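Local coordinates for GARP domain-containing protein (Trypanosoma brucei brucei TREU927, PDB 6XZ6) that acts as a receptor for the mammalian complement regulator factor H, increasing transmission of the parasite to tsetse flies, at residues A[11-16]-A[129-134]; A[27-32]-A[179-184]; A[88-93]-A[192-197]. One frame throughout, in Å; residues are numbered along the deposited sequence.

Contact 1 of 3, residues A[11-16]-A[129-134]; sequences EQTKAL and ETIKQL
Apolar packing joins the two helices here, and most of it converges on one methyl group of Leu-134. Its CD2 lies 3.7 Å from Thr-13 CG2 and 3.6 Å from Lys-14 CG, close to where the backbone passes from one of these residues to the next. The side chains of Leu-134 and Thr-13 slide past each other in opposite senses, whereas the aliphatic root of Lys-14 crosses the leucine at about a right angle. Leu-134 reaches over because its CG is anti to the backbone N (chi1 162°). One turn earlier on the same face, Ile-131 CG2 comes to 3.5 Å from Thr-13 OG1. A beta-branched threonine suits this place, since its methyl packs on leucine while its hydroxyl stays close to its own helix.

The segments are parallel, with axes 9.9 Å apart and only 1° between them. Helix 129-137 is thus a short extra helix laid along the long helix 4-61 of the receptor's bundle, and the Cys-17-Cys-138 disulfide ties helix 4-61 to the residue that directly follows helix 129-137.

No hydrogen bond crosses the contact. The hydroxyl of Thr-13 is satisfied within its own helix, OG1 being hydrogen-bonded to the carbonyl of Glu-9, a common way to bury a hydroxyl in a helix. At the exposed edge, Lys-14 NZ makes a long, weak salt bridge with Glu-11 OE1 at 3.8 Å. Beside Thr-13, Gln-12 faces the ligand, its NE2 hydrogen-bonded to the carbonyl of Glu-18 of the factor H chain.

Contact 2 of 3, residues A[27-32]-A[179-184]; sequences PLLTEE and NKLEEL
Leu-29 CD2 makes two of the three contacts between these segments, touching Leu-181 CD1 at 3.6 Å and Leu-184 CD2 at 4.2 Å. The two partners are met differently: Leu-181 crosses Leu-29 at about a right angle, while Leu-184 slides past it in the opposite sense. Leu-184 CD2 also approaches Thr-30 CG2, at 4.1 Å. All three leucines carry CG anti to the backbone N, which sends their branched ends outward across an axis separation of 11.8 Å, a spacing that the leucines' length bridges.

Thr-30 presents its methyl to Leu-184 and keeps OG1 for a hydrogen bond with Asp-105 OD1 on helix 67-125, so a single buried residue serves both an apolar and a polar neighbour. Val-146 of a loop packs on both Leu-29 and Leu-181, and Leu-26 adds to the cover of Leu-181. Pro-27, which has no N-H to give, lies where helix 4-61 is kinked.

The segments run in the same general direction, 26° apart. Leu-181 and Leu-184, three residues apart and so on one face of helix 165-208, form part of the apolar interior of a long three-helix bundle, the fold also seen in the trypanosome haptoglobin-haemoglobin receptor.

Contact 3 of 3, residues A[88-93]-A[192-197]; sequences VRAEAA and VRAADA
The two helical segments run in opposite directions and come close enough for Ala-90 and Ala-194 to lie CA to CA within 5.5 Å. Ala-194 is the residue that fills the narrow gap: its methyl points at the other helix and rests beside the backbone between Arg-89 and Ala-90, with CB 3.8 Å from Ala-90 N. The two methyl groups meet as well, Ala-90 CB lying 4.0 Å from Ala-194 CB. Alanine suits both places, because a side chain of a single carbon lets the backbones draw together. No hydrogen bond or ion pair crosses, and the contact is purely one of van der Waals packing.

Arg-89 borders it on the outside. Only its first carbon takes part closely, with CB 4.2 Å from Ala-194 CB. Its chi1 of -81° swings CG to the side of the backbone N, and the chain then runs back toward the N-terminal end of its own helix, carrying the guanidinium group past Ala-194. Arg-89 as a whole is an exposed residue, and a long, charged side chain suits this border because its CB can lie at the edge of the packing while the remainder extends beyond the alanine pair.

Ala-93, three residues on from Ala-90, packs on Glu-190 and Thr-191 of helix 165-208, just ahead of the segment that holds Ala-194. From the side, helix 4-61 completes the three-helix bundle: Leu-41 and Ser-44 lie against Ala-90, and Glu-36 against Val-192.

The three contacts sample the long bundle from its factor H-binding end inward and beyond. Contact 2 lies near the chain's centre and is wholly buried; contact 3 is buried too but has an arginine at its edge, and contact 1, far out on the opposite side of the centre from contact 3, is part surface. Helix 4-61 serves contacts 1 and 2, helix 165-208 contacts 2 and 3, whose centres are about 18 Å apart. All three rely on apolar packing, but scale it differently: leucines span the wide core of contact 2, alanines the tight antiparallel pairing of contact 3, and a threonine methyl and a lysine methylene share contact 1 with leucine and isoleucine.

Contact 1 of 3, residues A[11-16]-A[129-134]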
loop_
_atom_site.group_PDB
_atom_site.type_symbol
_atom_site.label_atom_id
_atom_site.label_comp_id
_atom_site.label_asym_id
_atom_site.label_seq_id
_atom_site.Cartn_x
_atom_site.Cartn_y
_atom_site.Cartn_z
ATOM N N GLU A 11 -8.555 -23.478 5.086
ATOM C CA GLU A 11 -9.099 -22.157 5.431
ATOM C C GLU A 11 -7.965 -21.211 5.773
ATOM O O GLU A 11 -7.967 -20.079 5.288
ATOM C CB GLU A 11 -10.153 -22.228 6.569
ATOM C CG GLU A 11 -11.578 -22.466 6.078
ATOM C CD GLU A 11 -11.974 -21.865 4.728
ATOM O OE1 GLU A 11 -12.175 -22.646 3.765
ATOM O OE2 GLU A 11 -12.067 -20.616 4.628
ATOM N N GLN A 12 -6.963 -21.708 6.542
ATOM C CA GLN A 12 -5.750 -20.965 6.941
ATOM C C GLN A 12 -4.853 -20.635 5.756
ATOM O O GLN A 12 -4.293 -19.551 5.734
ATOM C CB GLN A 12 -4.916 -21.745 7.975
ATOM C CG GLN A 12 -5.524 -21.836 9.369
ATOM C CD GLN A 12 -4.854 -22.888 10.213
ATOM O OE1 GLN A 12 -3.755 -23.403 9.922
ATOM N NE2 GLN A 12 -5.515 -23.227 11.281
ATOM N N THR A 13 -4.652 -21.585 4.822
ATOM C CA THR A 13 -3.766 -21.400 3.660
ATOM C C THR A 13 -4.364 -20.344 2.710
ATOM O O THR A 13 -3.624 -19.522 2.193
ATOM C CB THR A 13 -3.418 -22.756 3.004
ATOM O OG1 THR A 13 -2.851 -23.592 4.001
ATOM C CG2 THR A 13 -2.411 -22.625 1.861
ATOM N N LYS A 14 -5.711 -20.346 2.546
ATOM C CA LYS A 14 -6.478 -19.398 1.753
ATOM C C LYS A 14 -6.315 -17.981 2.322
ATOM O O LYS A 14 -6.120 -17.056 1.554
ATOM C CB LYS A 14 -7.961 -19.801 1.753
ATOM C CG LYS A 14 -8.371 -20.802 0.672
ATOM C CD LYS A 14 -9.766 -21.292 0.913
ATOM C CE LYS A 14 -10.373 -22.014 -0.262
ATOM N NZ LYS A 14 -11.780 -22.453 0.020
ATOM N N ALA A 15 -6.369 -17.816 3.666
ATOM C CA ALA A 15 -6.205 -16.535 4.372
ATOM C C ALA A 15 -4.817 -15.952 4.181
ATOM O O ALA A 15 -4.709 -14.756 3.969
ATOM C CB ALA A 15 -6.497 -16.706 5.836
ATOM N N LEU A 16 -3.761 -16.786 4.217
ATOM C CA LEU A 16 -2.359 -16.408 3.950
ATOM C C LEU A 16 -2.204 -15.928 2.505
ATOM O O LEU A 16 -1.544 -14.936 2.245
ATOM C CB LEU A 16 -1.408 -17.615 4.187
ATOM C CG LEU A 16 -1.183 -18.105 5.636
ATOM C CD1 LEU A 16 -0.245 -19.260 5.648
ATOM C CD2 LEU A 16 -0.580 -17.022 6.500
ATOM N N GLU A 129 -3.005 -32.486 -1.097
ATOM C CA GLU A 129 -2.456 -32.082 -2.377
ATOM C C GLU A 129 -3.214 -30.818 -2.866
ATOM O O GLU A 129 -2.660 -30.045 -3.653
ATOM C CB GLU A 129 -2.457 -33.286 -3.327
ATOM C CG GLU A 129 -1.404 -33.307 -4.422
ATOM C CD GLU A 129 0.026 -32.921 -4.110
ATOM O OE1 GLU A 129 0.488 -31.874 -4.628
ATOM O OE2 GLU A 129 0.666 -33.650 -3.316
ATOM N N THR A 130 -4.439 -30.569 -2.322
ATOM C CA THR A 130 -5.273 -29.375 -2.559
ATOM C C THR A 130 -4.599 -28.151 -1.898
ATOM O O THR A 130 -4.431 -27.116 -2.539
ATOM C CB THR A 130 -6.667 -29.585 -1.963
ATOM O OG1 THR A 130 -7.257 -30.739 -2.539
ATOM C CG2 THR A 130 -7.581 -28.380 -2.145
ATOM N N ILE A 131 -4.219 -28.280 -0.612
ATOM C CA ILE A 131 -3.507 -27.254 0.171
ATOM C C ILE A 131 -2.153 -26.909 -0.495
ATOM O O ILE A 131 -1.868 -25.729 -0.672
ATOM C CB ILE A 131 -3.364 -27.690 1.662
ATOM C CG1 ILE A 131 -4.759 -27.924 2.304
ATOM C CG2 ILE A 131 -2.527 -26.683 2.470
ATOM C CD1 ILE A 131 -4.793 -28.835 3.551
ATOM N N LYS A 132 -1.355 -27.929 -0.901
ATOM C CA LYS A 132 -0.056 -27.764 -1.588
ATOM C C LYS A 132 -0.279 -27.087 -2.934
ATOM O O LYS A 132 0.556 -26.266 -3.335
ATOM C CB LYS A 132 0.629 -29.110 -1.855
ATOM C CG LYS A 132 1.360 -29.716 -0.698
ATOM C CD LYS A 132 2.037 -31.002 -1.173
ATOM C CE LYS A 132 2.602 -31.802 -0.017
ATOM N NZ LYS A 132 2.674 -33.253 -0.344
ATOM N N GLN A 133 -1.415 -27.427 -3.624
ATOM C CA GLN A 133 -1.730 -26.845 -4.934
ATOM C C GLN A 133 -2.119 -25.382 -4.840
ATOM O O GLN A 133 -1.690 -24.596 -5.687
ATOM C CB GLN A 133 -2.811 -27.633 -5.655
ATOM C CG GLN A 133 -3.050 -27.154 -7.066
ATOM C CD GLN A 133 -4.354 -27.630 -7.574
ATOM O OE1 GLN A 133 -5.420 -27.153 -7.184
ATOM N NE2 GLN A 133 -4.284 -28.591 -8.443
ATOM N N LEU A 134 -2.925 -25.018 -3.816
ATOM C CA LEU A 134 -3.369 -23.641 -3.583
ATOM C C LEU A 134 -2.176 -22.727 -3.288
ATOM O O LEU A 134 -2.075 -21.664 -3.896
ATOM C CB LEU A 134 -4.435 -23.579 -2.472
ATOM C CG LEU A 134 -4.670 -22.207 -1.841
ATOM C CD1 LEU A 134 -5.537 -21.333 -2.702
ATOM C CD2 LEU A 134 -5.279 -22.337 -0.484
#

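Contact 2 of 3, residues A[27-32]-A[179-184]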
loop_
_atom_site.group_PDB
_atom_site.type_symbol
_atom_site.label_atom_id
_atom_site.label_comp_id
_atom_site.label_asym_id
_atom_site.label_seq_id
_atom_site.Cartn_x
_atom_site.Cartn_y
_atom_site.Cartn_z
ATOM N N PRO A 27 2.774 -2.071 -3.304
ATOM C CA PRO A 27 3.841 -1.202 -3.843
ATOM C C PRO A 27 3.607 -0.734 -5.287
ATOM O O PRO A 27 4.131 0.314 -5.708
ATOM C CB PRO A 27 5.092 -2.079 -3.763
ATOM C CG PRO A 27 4.755 -3.216 -2.978
ATOM C CD PRO A 27 3.292 -3.427 -3.067
ATOM N N LEU A 28 2.839 -1.525 -6.053
ATOM C CA LEU A 28 2.493 -1.234 -7.440
ATOM C C LEU A 28 1.438 -0.117 -7.461
ATOM O O LEU A 28 1.535 0.819 -8.234
ATOM C CB LEU A 28 1.976 -2.505 -8.134
ATOM C CG LEU A 28 2.685 -3.846 -7.849
ATOM C CD1 LEU A 28 1.909 -5.005 -8.473
ATOM C CD2 LEU A 28 4.101 -3.843 -8.352
ATOM N N LEU A 29 0.478 -0.189 -6.561
ATOM C CA LEU A 29 -0.587 0.778 -6.329
ATOM C C LEU A 29 -0.002 2.127 -5.843
ATOM O O LEU A 29 -0.327 3.148 -6.430
ATOM C CB LEU A 29 -1.491 0.162 -5.261
ATOM C CG LEU A 29 -2.821 0.775 -4.983
ATOM C CD1 LEU A 29 -3.800 -0.304 -4.546
ATOM C CD2 LEU A 29 -2.699 1.830 -3.895
ATOM N N THR A 30 0.870 2.136 -4.809
ATOM C CA THR A 30 1.486 3.364 -4.285
ATOM C C THR A 30 2.278 4.080 -5.359
ATOM O O THR A 30 2.286 5.297 -5.356
ATOM C CB THR A 30 2.371 3.122 -3.042
ATOM O OG1 THR A 30 3.477 2.289 -3.391
ATOM C CG2 THR A 30 1.614 2.550 -1.860
ATOM N N GLU A 31 2.946 3.342 -6.263
ATOM C CA GLU A 31 3.734 3.899 -7.370
ATOM C C GLU A 31 2.848 4.596 -8.401
ATOM O O GLU A 31 3.235 5.637 -8.926
ATOM C CB GLU A 31 4.537 2.797 -8.039
ATOM C CG GLU A 31 5.737 3.276 -8.820
ATOM C CD GLU A 31 6.481 2.135 -9.483
ATOM O OE1 GLU A 31 7.578 1.781 -8.993
ATOM O OE2 GLU A 31 5.959 1.581 -10.478
ATOM N N GLU A 32 1.652 4.029 -8.693
ATOM C CA GLU A 32 0.692 4.621 -9.631
ATOM C C GLU A 32 0.198 5.958 -9.073
ATOM O O GLU A 32 0.127 6.940 -9.810
ATOM C CB GLU A 32 -0.456 3.650 -9.907
ATOM C CG GLU A 32 0.009 2.396 -10.631
ATOM C CD GLU A 32 -1.054 1.545 -11.297
ATOM O OE1 GLU A 32 -1.521 0.563 -10.669
ATOM O OE2 GLU A 32 -1.387 1.842 -12.467
ATOM N N ASN A 179 -5.978 2.888 7.062
ATOM C CA ASN A 179 -6.167 4.342 7.217
ATOM C C ASN A 179 -5.186 5.140 6.343
ATOM O O ASN A 179 -5.556 6.162 5.770
ATOM C CB ASN A 179 -6.083 4.786 8.695
ATOM C CG ASN A 179 -7.197 4.244 9.569
ATOM O OD1 ASN A 179 -8.352 4.080 9.137
ATOM N ND2 ASN A 179 -6.880 3.954 10.828
ATOM N N LYS A 180 -3.942 4.684 6.254
ATOM C CA LYS A 180 -2.920 5.318 5.441
ATOM C C LYS A 180 -3.282 5.197 3.948
ATOM O O LYS A 180 -3.053 6.128 3.188
ATOM C CB LYS A 180 -1.548 4.695 5.735
ATOM C CG LYS A 180 -0.645 5.592 6.541
ATOM C CD LYS A 180 -0.461 5.153 7.961
ATOM C CE LYS A 180 0.261 6.209 8.767
ATOM N NZ LYS A 180 0.310 5.861 10.210
ATOM N N LEU A 181 -3.884 4.072 3.542
ATOM C CA LEU A 181 -4.317 3.837 2.170
ATOM C C LEU A 181 -5.498 4.739 1.820
ATOM O O LEU A 181 -5.537 5.244 0.713
ATOM C CB LEU A 181 -4.635 2.338 1.955
ATOM C CG LEU A 181 -5.040 1.860 0.552
ATOM C CD1 LEU A 181 -4.005 2.244 -0.515
ATOM C CD2 LEU A 181 -5.230 0.376 0.546
ATOM N N GLU A 182 -6.398 5.012 2.780
ATOM C CA GLU A 182 -7.556 5.902 2.633
ATOM C C GLU A 182 -7.093 7.352 2.474
ATOM O O GLU A 182 -7.621 8.070 1.632
ATOM C CB GLU A 182 -8.455 5.779 3.866
ATOM C CG GLU A 182 -9.906 6.186 3.641
ATOM C CD GLU A 182 -10.806 6.103 4.867
ATOM O OE1 GLU A 182 -10.503 5.325 5.805
ATOM O OE2 GLU A 182 -11.831 6.825 4.882
ATOM N N GLU A 183 -6.095 7.765 3.264
ATOM C CA GLU A 183 -5.470 9.079 3.212
ATOM C C GLU A 183 -4.617 9.231 1.962
ATOM O O GLU A 183 -4.449 10.358 1.513
ATOM C CB GLU A 183 -4.602 9.323 4.454
ATOM C CG GLU A 183 -5.379 9.578 5.733
ATOM C CD GLU A 183 -4.520 9.636 6.979
ATOM O OE1 GLU A 183 -4.630 10.635 7.729
ATOM O OE2 GLU A 183 -3.739 8.686 7.215
ATOM N N LEU A 184 -4.056 8.125 1.403
ATOM C CA LEU A 184 -3.249 8.173 0.163
ATOM C C LEU A 184 -4.177 8.529 -1.001
ATOM O O LEU A 184 -3.782 9.261 -1.906
ATOM C CB LEU A 184 -2.512 6.827 -0.131
ATOM C CG LEU A 184 -1.689 6.726 -1.456
ATOM C CD1 LEU A 184 -0.348 7.359 -1.307
ATOM C CD2 LEU A 184 -1.464 5.289 -1.866
#

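Contact 3 of 3, residues A[88-93]-A[192-197]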
loop_
_atom_site.group_PDB
_atom_site.type_symbol
_atom_site.label_atom_id
_atom_site.label_comp_id
_atom_site.label_asym_id
_atom_site.label_seq_id
_atom_site.Cartn_x
_atom_site.Cartn_y
_atom_site.Cartn_z
ATOM N N VAL A 88 0.593 25.530 -5.260
ATOM C CA VAL A 88 1.148 25.437 -3.910
ATOM C C VAL A 88 0.372 24.354 -3.121
ATOM O O VAL A 88 0.984 23.563 -2.387
ATOM C CB VAL A 88 1.170 26.815 -3.199
ATOM C CG1 VAL A 88 1.406 26.662 -1.704
ATOM C CG2 VAL A 88 2.222 27.729 -3.821
ATOM N N ARG A 89 -0.970 24.309 -3.304
ATOM C CA ARG A 89 -1.820 23.293 -2.695
ATOM C C ARG A 89 -1.530 21.899 -3.281
ATOM O O ARG A 89 -1.589 20.923 -2.531
ATOM C CB ARG A 89 -3.288 23.649 -2.833
ATOM C CG ARG A 89 -3.750 24.642 -1.779
ATOM C CD ARG A 89 -5.252 24.841 -1.765
ATOM N NE ARG A 89 -5.720 25.370 -3.045
ATOM C CZ ARG A 89 -5.833 26.663 -3.315
ATOM N NH1 ARG A 89 -5.572 27.568 -2.376
ATOM N NH2 ARG A 89 -6.236 27.064 -4.520
ATOM N N ALA A 90 -1.154 21.811 -4.589
ATOM C CA ALA A 90 -0.762 20.559 -5.253
ATOM C C ALA A 90 0.605 20.076 -4.732
ATOM O O ALA A 90 0.798 18.872 -4.612
ATOM C CB ALA A 90 -0.742 20.719 -6.769
ATOM N N GLU A 91 1.518 21.006 -4.354
ATOM C CA GLU A 91 2.829 20.692 -3.721
ATOM C C GLU A 91 2.633 19.947 -2.421
ATOM O O GLU A 91 3.273 18.920 -2.194
ATOM C CB GLU A 91 3.654 21.968 -3.377
ATOM C CG GLU A 91 4.706 22.398 -4.386
ATOM C CD GLU A 91 5.954 21.544 -4.494
ATOM O OE1 GLU A 91 6.957 22.061 -5.035
ATOM O OE2 GLU A 91 5.932 20.366 -4.061
ATOM N N ALA A 92 1.776 20.505 -1.544
ATOM C CA ALA A 92 1.435 19.954 -0.226
ATOM C C ALA A 92 0.702 18.635 -0.357
ATOM O O ALA A 92 1.073 17.698 0.315
ATOM C CB ALA A 92 0.615 20.948 0.565
ATOM N N ALA A 93 -0.259 18.514 -1.280
ATOM C CA ALA A 93 -0.968 17.243 -1.459
ATOM C C ALA A 93 -0.054 16.117 -1.960
ATOM O O ALA A 93 -0.146 15.020 -1.417
ATOM C CB ALA A 93 -2.179 17.420 -2.361
ATOM N N VAL A 192 -5.046 16.326 -7.809
ATOM C CA VAL A 192 -5.785 16.385 -9.068
ATOM C C VAL A 192 -6.721 17.606 -9.062
ATOM O O VAL A 192 -6.750 18.330 -10.051
ATOM C CB VAL A 192 -6.513 15.034 -9.334
ATOM C CG1 VAL A 192 -7.495 15.133 -10.481
ATOM C CG2 VAL A 192 -5.516 13.892 -9.568
ATOM N N ARG A 193 -7.418 17.868 -7.920
ATOM C CA ARG A 193 -8.360 18.985 -7.725
ATOM C C ARG A 193 -7.674 20.330 -7.866
ATOM O O ARG A 193 -8.222 21.232 -8.491
ATOM C CB ARG A 193 -9.048 18.876 -6.361
ATOM C CG ARG A 193 -10.527 19.202 -6.389
ATOM C CD ARG A 193 -11.213 19.021 -5.038
ATOM N NE ARG A 193 -11.231 17.623 -4.580
ATOM C CZ ARG A 193 -10.623 17.191 -3.476
ATOM N NH1 ARG A 193 -9.958 18.040 -2.696
ATOM N NH2 ARG A 193 -10.680 15.909 -3.141
ATOM N N ALA A 194 -6.469 20.454 -7.314
ATOM C CA ALA A 194 -5.659 21.656 -7.380
ATOM C C ALA A 194 -5.053 21.828 -8.770
ATOM O O ALA A 194 -4.903 22.952 -9.224
ATOM C CB ALA A 194 -4.573 21.597 -6.316
ATOM N N ALA A 195 -4.744 20.735 -9.466
ATOM C CA ALA A 195 -4.226 20.784 -10.848
ATOM C C ALA A 195 -5.300 21.308 -11.784
ATOM O O ALA A 195 -4.996 22.084 -12.686
ATOM C CB ALA A 195 -3.792 19.406 -11.294
ATOM N N ASP A 196 -6.562 20.902 -11.552
ATOM C CA ASP A 196 -7.735 21.347 -12.329
ATOM C C ASP A 196 -8.024 22.805 -12.026
ATOM O O ASP A 196 -8.326 23.565 -12.939
ATOM C CB ASP A 196 -8.990 20.500 -12.006
ATOM C CG ASP A 196 -8.892 19.009 -12.321
ATOM O OD1 ASP A 196 -7.994 18.622 -13.121
ATOM O OD2 ASP A 196 -9.712 18.223 -11.764
ATOM N N ALA A 197 -7.921 23.193 -10.734
ATOM C CA ALA A 197 -8.112 24.554 -10.243
ATOM C C ALA A 197 -7.111 25.514 -10.900
ATOM O O ALA A 197 -7.517 26.603 -11.315
ATOM C CB ALA A 197 -7.952 24.579 -8.736
#